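Local coordinates for protein aryl acylamidase (bacterium CSBL00001, PDB 4YJ6) that probably hydrolyses the amide bond of N-acylated aryl amines, as a member of the amidase signature family of serine hydrolases, at residues H9-S12 with A13-V17; E32-I35 with D36-Q40; P329-A332 with S333-L337; A355-K358 with W359-V363. One frame throughout, in Å; residues are numbered along the deposited sequence.

Interaction 1: residues H9-S12 with A13-V17; sequences HWKS and AAEIV
Ser12 and Glu15 grip each other at the start of helix 13-21 in a capping box, with Ser12 as the N-cap. The serine hydroxyl takes up the first of the two reciprocal bonds: Ser12 OG accepts from Glu15 N at 2.9 Å. A chi1 of 71° places OG within bonding distance of that amide. In return the extended Glu15 side chain reaches back along the N-terminal end, and its OE1 receives Ser12 N at 2.9 Å in an almost straight bond (173°), on the anti side of the carboxylate and somewhat out of its plane. The first helical bond, Ile16 N to Ser12 O at 2.9 Å, closes the first turn, and Ile16 CG1 packs against Lys11 CB at 3.9 Å on the buried flank, where Ile16 also meets Pro177.

The other flank is looser. A water donates to both Trp10 O and Glu15 OE1 (2.7 Å to the latter), while the Lys11 chain crosses the glutamate at about a right angle, its NZ staying 5.7 Å from Glu15 OE1, too far for a salt bridge. An alanine in place of Ser12 would probably leave Glu15 N without its capping acceptor and fray the first turn.

The neighbouring amides of Ala13 and Ala14 are bound by the carboxylate of Asp233, from helix 231-241. With the serine hydroxyl and two carboxylates gathered at the N-terminal end, the first-turn amides are paired with acceptors, and the negative charges are likely to interact favourably with the helix dipole.

Interaction 2: residues E32-I35 with D36-Q40; sequences ESTI and DLIEQ
Ile35 O accepts from Glu39 N at 2.8 Å, the shortest of four successive i to i+4 backbone bonds that run through the middle of the alpha-helix 27-45. This bond is also the straightest of the set (169°), the amide lying nearly along the C=O axis. The bond from Leu37 N to Ser33 O is longer, 3.2 Å, and its donor is more tilted from the carbonyl plane.

The side chains of Ile35 and Glu39 lie side by side and point the same way. Ile35 CG2, set anti to the backbone N, meets the methylene Glu39 CG at 4.1 Å, so the aliphatic root of the glutamate rests on the isoleucine while a bend at chi2 carries its carboxylate off to Lys51 and Tyr53. One residue back along the helix, on the inner face, Thr34 CG2 approaches Ile38 CD1 at 4.3 Å; Thr34, Ile35 and Ile38 all pack on Leu128 of strand 126-131, which joins the helix to the three-stranded sheet.

The acidic pair Glu32 and Asp36 belongs to the more polar flank. Their carboxylates are kept apart, Glu32 OE1 lying 5.7 Å from Asp36 OD1, and Glu32 forms a salt bridge with Arg57 of helix 53-69, which probably eases the repulsion between the two acids. A water sits in the gap between them, 2.8 Å from Glu32 OE1 and 3.0 Å from Asp36 OD1.

Interaction 3: residues P329-A332 with S333-L337; sequences PTVA and SMQAL
Gln335 N donates to Val331 O at 2.8 Å, the shortest of four i to i+4 backbone bonds within the long alpha-helix 315-339, of which residues 329-337 form about two and a half turns; the amide approaches almost straight in line with the carbonyl. Pro329 has no N-H to give to the preceding turn and the helix is kinked there, yet Pro329 O still accepts from Ser333 N at 3.0 Å.

Polar side-chain ends turn to partners beyond the two segments. A chi1 of 169° directs Ser333 OG to its hydrogen bond with Tyr136 OH, while Thr330 OG1 bonds to Ile326 O, and Gln335 OE1 to Arg338.

Van der Waals contacts make up the rest. Met334, a selenomethionine, turns its bent chain away from residues 329-332, but its CG lies beside the Thr330 carbonyl oxygen, Met334 CG to Thr330 O being 3.4 Å. The apolar packing has two parts. Thr330, Val331 and Met334 together face Ile360 of helix 354-363. Val331 and Gln335 run side by side in the same direction, both also touching Tyr345, and Val331 CG1 meets Gln335 CG at 3.9 Å.

Interaction 4: residues A355-K358 with W359-V363; sequences ALMK and WIDAV
Lys358 and Trp359, neighbours in sequence, run side by side in the same direction, the lysine chain laid over one face of the indole. Lys358 CE stands above the five-membered ring, 3.8 Å from its centroid and 28° off the normal, a CH-pi contact offset toward the rim. The chain leaves the backbone extended, with CG anti to the backbone N, and its bend at chi3 (70°) carries CE across the ring. A water in the plane of the indole, at its edge, then accepts from both Trp359 NE1 and Lys358 NZ at 2.9 Å, tying the two polar ends together. Trp359 CD1 also comes within 3.3 Å of Ala355 O, a buried carbonyl oxygen with no hydrogen-bonding partner in the model.

These side chains radiate from the short alpha-helix 354-363, whose i to i+4 bonds include Ile360 N to Leu356 O at 3.0 Å. The indole leans on Phe138 and on Asp320 and Cys323 of helix 315-339, and an alanine at Trp359 would probably open a gap there and leave the Lys358 chain without the surface that steadies it.

Ile360 is crossed obliquely by two side chains: Leu356 CD1 lies 4.0 Å from Ile360 CG1, and the selenium of Met357, SE, lies 3.8 Å from Ile360 CG2.

How the interactions relate
The four contacts follow one another along the chain without nesting or crossing, and all are local: interaction 1 caps the start of a helix, the other three lie within helices, and none closes a long loop. Interaction 1 starts helix 13-21, and interaction 2 lies in the next helix, 27-45; their centres are 15 Å apart and they touch where His9 CA meets Leu37 CD1 at 3.7 Å. Interactions 3 and 4 form a second pair, on the consecutive helices 315-339 and 354-363, which pack directly as Thr330, Val331 and Met334 close on Ile360, and Val331 on Val363. The pairs stand well apart: interactions 1 and 3 have centres about 40 Å from each other, on opposite sides of the chain's centre.

Interaction 1: residues H9-S12 with A13-V17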
loop_
_atom_site.group_PDB
_atom_site.type_symbol
_atom_site.label_atom_id
_atom_site.label_comp_id
_atom_site.label_asym_id
_atom_site.label_seq_id
_atom_site.Cartn_x
_atom_site.Cartn_y
_atom_site.Cartn_z
ATOM N N HIS A 9 14.879 -11.291 12.326
ATOM C CA HIS A 9 15.195 -10.266 11.324
ATOM C C HIS A 9 15.318 -10.932 9.965
ATOM O O HIS A 9 16.014 -11.948 9.826
ATOM C CB HIS A 9 16.517 -9.569 11.686
ATOM C CG HIS A 9 16.685 -8.210 11.077
ATOM N ND1 HIS A 9 17.877 -7.524 11.124
ATOM C CD2 HIS A 9 15.811 -7.397 10.430
ATOM C CE1 HIS A 9 17.740 -6.351 10.531
ATOM N NE2 HIS A 9 16.491 -6.245 10.104
ATOM N N TRP A 10 14.631 -10.369 8.969
ATOM C CA TRP A 10 14.677 -10.860 7.578
ATOM C C TRP A 10 14.002 -12.217 7.290
ATOM O O TRP A 10 14.010 -12.691 6.139
ATOM C CB TRP A 10 16.130 -10.855 7.022
ATOM C CG TRP A 10 16.805 -9.508 7.119
ATOM C CD1 TRP A 10 17.845 -9.149 7.955
ATOM C CD2 TRP A 10 16.483 -8.328 6.359
ATOM N NE1 TRP A 10 18.171 -7.824 7.760
ATOM C CE2 TRP A 10 17.357 -7.296 6.788
ATOM C CE3 TRP A 10 15.543 -8.047 5.357
ATOM C CZ2 TRP A 10 17.315 -5.996 6.252
ATOM C CZ3 TRP A 10 15.496 -6.769 4.825
ATOM C CH2 TRP A 10 16.384 -5.750 5.269
ATOM N N LYS A 11 13.414 -12.858 8.294
ATOM C CA LYS A 11 12.708 -14.100 8.047
ATOM C C LYS A 11 11.404 -13.789 7.297
ATOM O O LYS A 11 10.768 -12.758 7.575
ATOM C CB LYS A 11 12.369 -14.814 9.347
ATOM C CG LYS A 11 13.609 -15.324 10.081
ATOM C CD LYS A 11 14.125 -16.633 9.463
ATOM C CE LYS A 11 15.157 -17.312 10.399
ATOM N NZ LYS A 11 16.438 -16.544 10.440
ATOM N N SER A 12 11.025 -14.676 6.384
ATOM C CA SER A 12 9.742 -14.524 5.682
ATOM C C SER A 12 8.566 -14.953 6.552
ATOM O O SER A 12 8.734 -15.625 7.568
ATOM C CB SER A 12 9.729 -15.319 4.380
ATOM O OG SER A 12 9.674 -16.700 4.640
ATOM N N ALA A 13 7.358 -14.544 6.170
ATOM C CA ALA A 13 6.172 -15.039 6.873
ATOM C C ALA A 13 6.085 -16.555 6.738
ATOM O O ALA A 13 5.726 -17.241 7.694
ATOM C CB ALA A 13 4.887 -14.374 6.309
ATOM N N ALA A 14 6.392 -17.084 5.546
ATOM C CA ALA A 14 6.367 -18.530 5.361
ATOM C C ALA A 14 7.349 -19.188 6.334
ATOM O O ALA A 14 7.033 -20.204 6.952
ATOM C CB ALA A 14 6.730 -18.895 3.912
ATOM N N GLU A 15 8.522 -18.606 6.495
ATOM C CA GLU A 15 9.516 -19.185 7.414
ATOM C C GLU A 15 9.052 -19.115 8.857
ATOM O O GLU A 15 9.176 -20.085 9.590
ATOM C CB GLU A 15 10.860 -18.484 7.261
ATOM C CG GLU A 15 11.546 -18.891 5.958
ATOM C CD GLU A 15 12.811 -18.107 5.664
ATOM O OE1 GLU A 15 12.862 -16.894 5.957
ATOM O OE2 GLU A 15 13.765 -18.708 5.086
ATOM N N ILE A 16 8.535 -17.966 9.279
ATOM C CA ILE A 16 8.037 -17.852 10.658
ATOM C C ILE A 16 6.900 -18.812 10.945
ATOM O O ILE A 16 6.839 -19.437 12.020
ATOM C CB ILE A 16 7.602 -16.419 10.963
ATOM C CG1 ILE A 16 8.878 -15.555 11.034
ATOM C CG2 ILE A 16 6.882 -16.363 12.324
ATOM C CD1 ILE A 16 8.609 -14.102 10.960
ATOM N N VAL A 17 5.952 -18.920 10.025
ATOM C CA VAL A 17 4.848 -19.855 10.218
ATOM C C VAL A 17 5.411 -21.251 10.522
ATOM O O VAL A 17 4.946 -21.957 11.412
ATOM C CB VAL A 17 3.955 -19.928 8.976
ATOM C CG1 VAL A 17 3.073 -21.176 8.997
ATOM C CG2 VAL A 17 3.089 -18.664 8.877
HETATM O O HOH W 1 14.074 -15.008 4.511
#

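Interaction 2: residues E32-I35 with D36-Q40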
loop_
_atom_site.group_PDB
_atom_site.type_symbol
_atom_site.label_atom_id
_atom_site.label_comp_id
_atom_site.label_asym_id
_atom_site.label_seq_id
_atom_site.Cartn_x
_atom_site.Cartn_y
_atom_site.Cartn_z
ATOM N N GLU A 32 8.964 -10.755 21.409
ATOM C CA GLU A 32 10.029 -9.994 22.090
ATOM C C GLU A 32 11.155 -9.647 21.126
ATOM O O GLU A 32 11.721 -8.568 21.184
ATOM C CB GLU A 32 10.590 -10.776 23.291
ATOM C CG GLU A 32 9.555 -11.135 24.345
ATOM C CD GLU A 32 8.889 -9.921 25.032
ATOM O OE1 GLU A 32 9.384 -8.770 24.929
ATOM O OE2 GLU A 32 7.846 -10.157 25.707
ATOM N N SER A 33 11.472 -10.563 20.218
ATOM C CA SER A 33 12.530 -10.322 19.243
ATOM C C SER A 33 12.120 -9.268 18.221
ATOM O O SER A 33 12.970 -8.518 17.735
ATOM C CB SER A 33 12.901 -11.610 18.524
ATOM O OG SER A 33 13.472 -12.550 19.424
ATOM N N THR A 34 10.833 -9.208 17.899
ATOM C CA THR A 34 10.352 -8.186 16.960
ATOM C C THR A 34 10.385 -6.831 17.661
ATOM O O THR A 34 10.745 -5.819 17.081
ATOM C CB THR A 34 8.925 -8.487 16.455
ATOM O OG1 THR A 34 8.940 -9.738 15.760
ATOM C CG2 THR A 34 8.446 -7.398 15.461
ATOM N N ILE A 35 10.027 -6.828 18.937
ATOM C CA ILE A 35 10.049 -5.605 19.723
ATOM C C ILE A 35 11.490 -5.086 19.758
ATOM O O ILE A 35 11.732 -3.894 19.598
ATOM C CB ILE A 35 9.502 -5.858 21.148
ATOM C CG1 ILE A 35 7.978 -5.993 21.101
ATOM C CG2 ILE A 35 9.886 -4.719 22.125
ATOM C CD1 ILE A 35 7.327 -6.532 22.443
ATOM N N ASP A 36 12.440 -5.989 19.947
ATOM C CA ASP A 36 13.836 -5.585 19.988
ATOM C C ASP A 36 14.220 -4.884 18.685
ATOM O O ASP A 36 14.899 -3.842 18.708
ATOM C CB ASP A 36 14.760 -6.782 20.181
ATOM C CG ASP A 36 14.662 -7.395 21.567
ATOM O OD1 ASP A 36 14.169 -6.715 22.498
ATOM O OD2 ASP A 36 15.092 -8.570 21.695
ATOM N N LEU A 37 13.792 -5.452 17.550
ATOM C CA LEU A 37 14.108 -4.854 16.242
ATOM C C LEU A 37 13.457 -3.478 16.084
ATOM O O LEU A 37 14.074 -2.560 15.557
ATOM C CB LEU A 37 13.650 -5.768 15.087
ATOM C CG LEU A 37 14.465 -7.035 14.899
ATOM C CD1 LEU A 37 13.818 -7.916 13.853
ATOM C CD2 LEU A 37 15.909 -6.698 14.476
ATOM N N ILE A 38 12.205 -3.339 16.521
ATOM C CA ILE A 38 11.554 -2.051 16.435
ATOM C C ILE A 38 12.309 -1.054 17.299
ATOM O O ILE A 38 12.591 0.056 16.871
ATOM C CB ILE A 38 10.070 -2.114 16.893
ATOM C CG1 ILE A 38 9.239 -2.952 15.890
ATOM C CG2 ILE A 38 9.528 -0.711 17.056
ATOM C CD1 ILE A 38 7.780 -3.300 16.389
ATOM N N GLU A 39 12.608 -1.431 18.544
ATOM C CA GLU A 39 13.254 -0.483 19.437
ATOM C C GLU A 39 14.645 -0.077 18.949
ATOM O O GLU A 39 15.075 1.056 19.160
ATOM C CB GLU A 39 13.305 -1.062 20.869
ATOM C CG GLU A 39 11.921 -1.227 21.460
ATOM C CD GLU A 39 11.175 0.097 21.581
ATOM O OE1 GLU A 39 11.760 1.088 22.086
ATOM O OE2 GLU A 39 10.004 0.155 21.155
ATOM N N GLN A 40 15.333 -0.998 18.287
ATOM C CA GLN A 40 16.699 -0.789 17.843
ATOM C C GLN A 40 16.747 -0.017 16.515
ATOM O O GLN A 40 17.598 0.853 16.325
ATOM C CB GLN A 40 17.371 -2.140 17.636
ATOM C CG GLN A 40 18.806 -2.018 17.139
ATOM C CD GLN A 40 19.389 -3.332 16.648
ATOM O OE1 GLN A 40 18.669 -4.195 16.154
ATOM N NE2 GLN A 40 20.710 -3.479 16.768
HETATM O O HOH W 2 11.708 -7.454 24.044
#

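Interaction 3: residues P329-A332 with S333-L337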
loop_
_atom_site.group_PDB
_atom_site.type_symbol
_atom_site.label_atom_id
_atom_site.label_comp_id
_atom_site.label_asym_id
_atom_site.label_seq_id
_atom_site.Cartn_x
_atom_site.Cartn_y
_atom_site.Cartn_z
ATOM N N PRO A 329 -15.296 12.586 0.524
ATOM C CA PRO A 329 -15.425 11.883 1.815
ATOM C C PRO A 329 -14.499 12.416 2.894
ATOM O O PRO A 329 -14.779 12.226 4.067
ATOM C CB PRO A 329 -15.060 10.422 1.489
ATOM C CG PRO A 329 -14.665 10.401 0.046
ATOM C CD PRO A 329 -14.923 11.711 -0.596
ATOM N N THR A 330 -13.406 13.073 2.516
ATOM C CA THR A 330 -12.536 13.672 3.524
ATOM C C THR A 330 -13.295 14.812 4.213
ATOM O O THR A 330 -13.249 14.967 5.427
ATOM C CB THR A 330 -11.247 14.188 2.868
ATOM O OG1 THR A 330 -10.563 13.075 2.277
ATOM C CG2 THR A 330 -10.342 14.799 3.923
ATOM N N VAL A 331 -14.021 15.607 3.426
ATOM C CA VAL A 331 -14.802 16.696 4.002
ATOM C C VAL A 331 -15.862 16.111 4.922
ATOM O O VAL A 331 -16.099 16.645 5.997
ATOM C CB VAL A 331 -15.470 17.547 2.921
ATOM C CG1 VAL A 331 -16.562 18.489 3.525
ATOM C CG2 VAL A 331 -14.412 18.369 2.178
ATOM N N ALA A 332 -16.505 15.014 4.509
ATOM C CA ALA A 332 -17.518 14.394 5.359
ATOM C C ALA A 332 -16.933 13.969 6.690
ATOM O O ALA A 332 -17.572 14.149 7.735
ATOM C CB ALA A 332 -18.170 13.178 4.647
ATOM N N SER A 333 -15.732 13.392 6.673
ATOM C CA SER A 333 -15.033 13.049 7.914
ATOM C C SER A 333 -14.803 14.295 8.791
ATOM O O SER A 333 -15.066 14.289 10.011
ATOM C CB SER A 333 -13.688 12.381 7.599
ATOM O OG SER A 333 -12.877 12.278 8.769
HETATM N N MSE A 334 -14.290 15.366 8.190
HETATM C CA MSE A 334 -14.029 16.575 8.968
HETATM C C MSE A 334 -15.313 17.175 9.538
HETATM O O MSE A 334 -15.325 17.656 10.663
HETATM C CB MSE A 334 -13.330 17.604 8.120
HETATM C CG MSE A 334 -11.949 17.112 7.794
HETATM SE SE MSE A 334 -11.076 18.330 6.629
HETATM C CE MSE A 334 -11.135 19.963 7.813
ATOM N N GLN A 335 -16.379 17.170 8.752
ATOM C CA GLN A 335 -17.654 17.704 9.224
ATOM C C GLN A 335 -18.158 16.853 10.412
ATOM O O GLN A 335 -18.635 17.387 11.407
ATOM C CB GLN A 335 -18.697 17.709 8.092
ATOM C CG GLN A 335 -18.400 18.688 6.939
ATOM C CD GLN A 335 -18.703 20.142 7.307
ATOM O OE1 GLN A 335 -19.349 20.419 8.325
ATOM N NE2 GLN A 335 -18.222 21.076 6.489
ATOM N N ALA A 336 -18.059 15.528 10.299
ATOM C CA ALA A 336 -18.519 14.642 11.386
ATOM C C ALA A 336 -17.672 14.848 12.648
ATOM O O ALA A 336 -18.212 14.907 13.750
ATOM C CB ALA A 336 -18.490 13.187 10.962
ATOM N N LEU A 337 -16.358 14.973 12.499
ATOM C CA LEU A 337 -15.489 15.206 13.659
ATOM C C LEU A 337 -15.850 16.520 14.342
ATOM O O LEU A 337 -15.883 16.586 15.572
ATOM C CB LEU A 337 -13.994 15.237 13.262
ATOM C CG LEU A 337 -13.433 13.861 12.880
ATOM C CD1 LEU A 337 -12.055 13.963 12.247
ATOM C CD2 LEU A 337 -13.382 13.003 14.121
#

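Interaction 4: residues A355-K358 with W359-V363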
loop_
_atom_site.group_PDB
_atom_site.type_symbol
_atom_site.label_atom_id
_atom_site.label_comp_id
_atom_site.label_asym_id
_atom_site.label_seq_id
_atom_site.Cartn_x
_atom_site.Cartn_y
_atom_site.Cartn_z
ATOM N N ALA A 355 -2.167 22.391 1.542
ATOM C CA ALA A 355 -2.447 21.796 0.231
ATOM C C ALA A 355 -3.705 20.943 0.270
ATOM O O ALA A 355 -4.433 20.846 -0.706
ATOM C CB ALA A 355 -1.252 20.946 -0.248
ATOM N N LEU A 356 -3.937 20.303 1.414
ATOM C CA LEU A 356 -5.155 19.530 1.604
ATOM C C LEU A 356 -6.356 20.448 1.817
ATOM O O LEU A 356 -7.404 20.244 1.233
ATOM C CB LEU A 356 -4.995 18.578 2.802
ATOM C CG LEU A 356 -6.278 17.833 3.210
ATOM C CD1 LEU A 356 -6.968 17.199 2.034
ATOM C CD2 LEU A 356 -5.913 16.761 4.265
HETATM N N MSE A 357 -6.195 21.487 2.633
HETATM C CA MSE A 357 -7.302 22.406 2.872
HETATM C C MSE A 357 -7.738 23.041 1.553
HETATM O O MSE A 357 -8.899 23.376 1.367
HETATM C CB MSE A 357 -6.908 23.480 3.907
HETATM C CG MSE A 357 -8.065 24.314 4.407
HETATM SE SE MSE A 357 -9.372 23.219 5.435
HETATM C CE MSE A 357 -8.441 23.005 7.149
ATOM N N LYS A 358 -6.813 23.211 0.612
ATOM C CA LYS A 358 -7.211 23.717 -0.705
ATOM C C LYS A 358 -8.334 22.860 -1.298
ATOM O O LYS A 358 -9.344 23.377 -1.779
ATOM C CB LYS A 358 -6.015 23.704 -1.650
ATOM C CG LYS A 358 -6.373 24.017 -3.103
ATOM C CD LYS A 358 -5.123 23.916 -3.973
ATOM C CE LYS A 358 -4.656 22.467 -4.120
ATOM N NZ LYS A 358 -3.732 22.285 -5.287
ATOM N N TRP A 359 -8.149 21.541 -1.261
ATOM C CA TRP A 359 -9.144 20.634 -1.868
ATOM C C TRP A 359 -10.394 20.546 -1.001
ATOM O O TRP A 359 -11.518 20.432 -1.521
ATOM C CB TRP A 359 -8.522 19.249 -2.063
ATOM C CG TRP A 359 -7.483 19.266 -3.123
ATOM C CD1 TRP A 359 -6.145 19.131 -2.964
ATOM C CD2 TRP A 359 -7.708 19.454 -4.527
ATOM N NE1 TRP A 359 -5.511 19.199 -4.195
ATOM C CE2 TRP A 359 -6.454 19.416 -5.163
ATOM C CE3 TRP A 359 -8.857 19.655 -5.296
ATOM C CZ2 TRP A 359 -6.309 19.566 -6.551
ATOM C CZ3 TRP A 359 -8.725 19.796 -6.661
ATOM C CH2 TRP A 359 -7.454 19.748 -7.277
ATOM N N ILE A 360 -10.197 20.572 0.316
ATOM C CA ILE A 360 -11.315 20.618 1.252
ATOM C C ILE A 360 -12.244 21.800 0.922
ATOM O O ILE A 360 -13.460 21.641 0.836
ATOM C CB ILE A 360 -10.807 20.717 2.713
ATOM C CG1 ILE A 360 -10.088 19.432 3.108
ATOM C CG2 ILE A 360 -11.962 21.005 3.670
ATOM C CD1 ILE A 360 -10.870 18.187 2.777
ATOM N N ASP A 361 -11.670 22.975 0.688
ATOM C CA ASP A 361 -12.486 24.130 0.350
ATOM C C ASP A 361 -13.055 23.991 -1.060
ATOM O O ASP A 361 -14.181 24.400 -1.324
ATOM C CB ASP A 361 -11.659 25.417 0.448
ATOM C CG ASP A 361 -11.302 25.789 1.878
ATOM O OD1 ASP A 361 -11.977 25.347 2.838
ATOM O OD2 ASP A 361 -10.334 26.559 2.037
ATOM N N ALA A 362 -12.280 23.409 -1.964
ATOM C CA ALA A 362 -12.694 23.334 -3.354
ATOM C C ALA A 362 -13.972 22.492 -3.498
ATOM O O ALA A 362 -14.802 22.752 -4.391
ATOM C CB ALA A 362 -11.569 22.749 -4.187
ATOM N N VAL A 363 -14.136 21.463 -2.667
ATOM C CA VAL A 363 -15.292 20.591 -2.863
ATOM C C VAL A 363 -16.422 20.867 -1.883
ATOM O O VAL A 363 -17.451 20.188 -1.916
ATOM C CB VAL A 363 -14.914 19.061 -2.854
ATOM C CG1 VAL A 363 -13.801 18.788 -3.876
ATOM C CG2 VAL A 363 -14.505 18.585 -1.437
HETATM O O HOH W 3 -2.745 19.573 -4.986
#